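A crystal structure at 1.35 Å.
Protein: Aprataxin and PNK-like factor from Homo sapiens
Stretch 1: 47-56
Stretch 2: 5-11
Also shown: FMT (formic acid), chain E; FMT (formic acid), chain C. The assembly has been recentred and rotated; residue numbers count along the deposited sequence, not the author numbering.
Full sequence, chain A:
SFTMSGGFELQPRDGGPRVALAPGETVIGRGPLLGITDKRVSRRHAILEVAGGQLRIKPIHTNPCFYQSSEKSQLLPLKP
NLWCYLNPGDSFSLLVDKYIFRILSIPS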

# COMPACT_ATOMS: atom_id res chain seq x y z
N ILE A 47 -5.07 1.78 -5.78
CA ILE A 47 -6.04 2.38 -4.87
C ILE A 47 -6.01 1.60 -3.57
O ILE A 47 -6.11 0.37 -3.57
CB ILE A 47 -7.46 2.35 -5.47
CG1 ILE A 47 -7.46 3.01 -6.85
CG2 ILE A 47 -8.45 3.03 -4.53
CD1 ILE A 47 -8.80 3.07 -7.52
N LEU A 48 -5.87 2.31 -2.45
CA LEU A 48 -6.09 1.74 -1.14
C LEU A 48 -7.47 2.16 -0.67
O LEU A 48 -7.87 3.31 -0.88
CB LEU A 48 -5.08 2.26 -0.13
CG LEU A 48 -3.64 1.87 -0.41
CD1 LEU A 48 -2.71 2.49 0.61
CD2 LEU A 48 -3.46 0.39 -0.40
N GLU A 49 -8.21 1.25 -0.05
CA GLU A 49 -9.49 1.60 0.53
C GLU A 49 -9.56 1.12 1.97
O GLU A 49 -9.32 -0.06 2.24
CB GLU A 49 -10.65 0.97 -0.24
CG GLU A 49 -11.99 1.53 0.22
CD GLU A 49 -13.11 0.53 0.15
OE1 GLU A 49 -12.97 -0.57 0.72
OE2 GLU A 49 -14.14 0.88 -0.45
N VAL A 50 -9.94 2.04 2.86
CA VAL A 50 -10.23 1.76 4.26
C VAL A 50 -11.75 1.78 4.42
O VAL A 50 -12.40 2.80 4.13
CB VAL A 50 -9.58 2.81 5.17
CG1 VAL A 50 -10.01 2.61 6.61
CG2 VAL A 50 -8.05 2.75 5.03
N ALA A 51 -12.32 0.68 4.89
CA ALA A 51 -13.75 0.58 5.10
C ALA A 51 -14.03 -0.58 6.03
O ALA A 51 -13.41 -1.64 5.92
CB ALA A 51 -14.49 0.33 3.78
N GLY A 52 -14.95 -0.37 6.96
CA GLY A 52 -15.40 -1.47 7.80
C GLY A 52 -14.27 -2.17 8.54
O GLY A 52 -14.30 -3.39 8.70
N GLY A 53 -13.27 -1.42 8.98
CA GLY A 53 -12.21 -2.00 9.76
C GLY A 53 -11.19 -2.78 8.97
O GLY A 53 -10.39 -3.50 9.56
N GLN A 54 -11.19 -2.64 7.64
CA GLN A 54 -10.29 -3.37 6.77
C GLN A 54 -9.67 -2.44 5.75
O GLN A 54 -10.23 -1.40 5.39
CB GLN A 54 -10.99 -4.49 5.99
CG GLN A 54 -11.51 -5.59 6.89
CD GLN A 54 -12.21 -6.68 6.10
OE1 GLN A 54 -13.40 -6.58 5.82
NE2 GLN A 54 -11.46 -7.69 5.69
N LEU A 55 -8.49 -2.85 5.29
CA LEU A 55 -7.75 -2.17 4.25
C LEU A 55 -7.58 -3.12 3.08
O LEU A 55 -7.17 -4.27 3.28
CB LEU A 55 -6.37 -1.77 4.80
CG LEU A 55 -5.39 -1.19 3.78
CD1 LEU A 55 -5.89 0.13 3.26
CD2 LEU A 55 -3.99 -1.04 4.40
N ARG A 56 -7.89 -2.66 1.86
CA ARG A 56 -7.64 -3.45 0.66
C ARG A 56 -6.96 -2.59 -0.39
O ARG A 56 -7.07 -1.36 -0.38
CB ARG A 56 -8.92 -4.11 0.10
CG ARG A 56 -10.11 -3.17 -0.04
CD ARG A 56 -11.30 -3.83 -0.69
NE ARG A 56 -12.40 -2.90 -0.81
CZ ARG A 56 -13.46 -3.06 -1.60
NH1 ARG A 56 -13.60 -4.14 -2.34
NH2 ARG A 56 -14.39 -2.11 -1.63
C FMT E . -17.21 2.43 6.17
O1 FMT E . -16.25 2.20 6.90
O2 FMT E . -17.11 3.07 5.12
C FMT C . 9.38 -3.16 9.13
O1 FMT C . 9.90 -4.24 8.88
O2 FMT C . 8.16 -3.03 9.13
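Stretch 2, residues 5-11: SGGFELQ

Stretch 1 is a β-hairpin. Strand 47–51 turns back through a type I' turn from Ala 51 to Gln 54 and returns as strand 54–56, the two held by backbone hydrogen bonds such as Ala 51 N to Gln 54 O (3.0 Å). Gly 52 and Gly 53 occupy the corner with positive phi, a conformation that favours glycine. Alternation along the strands sends Leu 48, Val 50 and Leu 55 toward stretch 2, while Glu 49 and Arg 56, joined by a salt bridge (Arg 56 NE to Glu 49 OE1, 2.8 Å), are out of its reach.

Stretch 2 enters as a loop near Val 50 and becomes an extended strand at Phe 8. It passes from Gly 6 beside Val 50 to Leu 10 beside Leu 48, so it runs roughly counter to strand 47–51. No hydrogen bond links the two stretches, so their fit rests on packing, and the main bump, the Phe 8 ring, sits in a hollow formed by Val 50, Gly 53 and Leu 55. Leu 55 CB lies over one face, 3.9 Å from the ring centroid and only 5° off the normal, a CH-pi contact. Val 50 CG1 borders the ring edge, 4.0 Å from Phe 8 CD2, and Gly 53 O meets the edge 3.6 Å from Phe 8 CZ. A flat aromatic side chain suits this site, offering a broad face to an aliphatic group and a thin edge to Val 50 CG1 and Gly 53 O.

Before Phe 8 the backbone itself comes close: Gly 6 O lies 3.3 Å from Val 50 CG1. A CB on Gly 6 would point toward the hairpin and come within a tight 3.3 Å of that same methyl. Gly 7, at phi 87°, adopts a backbone in which a CB would jam against the preceding carbonyl. Farther along, Leu 10 starts sideways, but its end comes nearer, bringing CD1 to 4.0 Å from Leu 48 CD1 in a buried apolar contact.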

# COMPACT_ATOMS: atom_id res chain seq x y z
N SER A 5 -8.65 10.04 10.86
CA SER A 5 -7.93 8.79 10.99
C SER A 5 -8.78 7.64 10.47
O SER A 5 -9.94 7.49 10.85
CB SER A 5 -7.57 8.53 12.45
OG SER A 5 -7.22 7.16 12.64
N GLY A 6 -8.20 6.83 9.60
CA GLY A 6 -8.81 5.60 9.17
C GLY A 6 -8.39 4.36 9.93
O GLY A 6 -8.85 3.27 9.60
N GLY A 7 -7.52 4.47 10.93
CA GLY A 7 -7.17 3.31 11.71
C GLY A 7 -6.04 2.47 11.15
O GLY A 7 -5.76 1.39 11.69
N PHE A 8 -5.41 2.91 10.07
CA PHE A 8 -4.30 2.19 9.46
C PHE A 8 -3.19 3.18 9.16
O PHE A 8 -3.45 4.33 8.80
CB PHE A 8 -4.71 1.54 8.15
CG PHE A 8 -5.66 0.41 8.33
CD1 PHE A 8 -5.18 -0.85 8.61
CD2 PHE A 8 -7.01 0.61 8.26
CE1 PHE A 8 -6.05 -1.91 8.79
CE2 PHE A 8 -7.89 -0.46 8.42
CZ PHE A 8 -7.41 -1.71 8.71
N GLU A 9 -1.97 2.71 9.30
CA GLU A 9 -0.80 3.46 8.87
C GLU A 9 0.09 2.55 8.04
O GLU A 9 0.12 1.33 8.24
CB GLU A 9 0.01 4.00 10.05
CG GLU A 9 -0.69 5.14 10.76
CD GLU A 9 0.08 5.70 11.95
OE1 GLU A 9 1.15 5.17 12.30
OE2 GLU A 9 -0.43 6.68 12.55
N LEU A 10 0.81 3.17 7.11
CA LEU A 10 1.79 2.49 6.28
C LEU A 10 3.18 2.78 6.81
O LEU A 10 3.55 3.95 7.03
CB LEU A 10 1.72 2.99 4.84
CG LEU A 10 0.35 2.97 4.17
CD1 LEU A 10 0.51 3.48 2.75
CD2 LEU A 10 -0.25 1.59 4.20
N GLN A 11 3.95 1.73 7.04
CA GLN A 11 5.30 1.85 7.59
C GLN A 11 6.32 1.45 6.55
O GLN A 11 6.39 0.27 6.19
CB GLN A 11 5.41 0.95 8.82
CG GLN A 11 6.81 0.92 9.42
CD GLN A 11 6.80 0.30 10.78
OE1 GLN A 11 6.60 1.00 11.77
NE2 GLN A 11 6.98 -1.02 10.85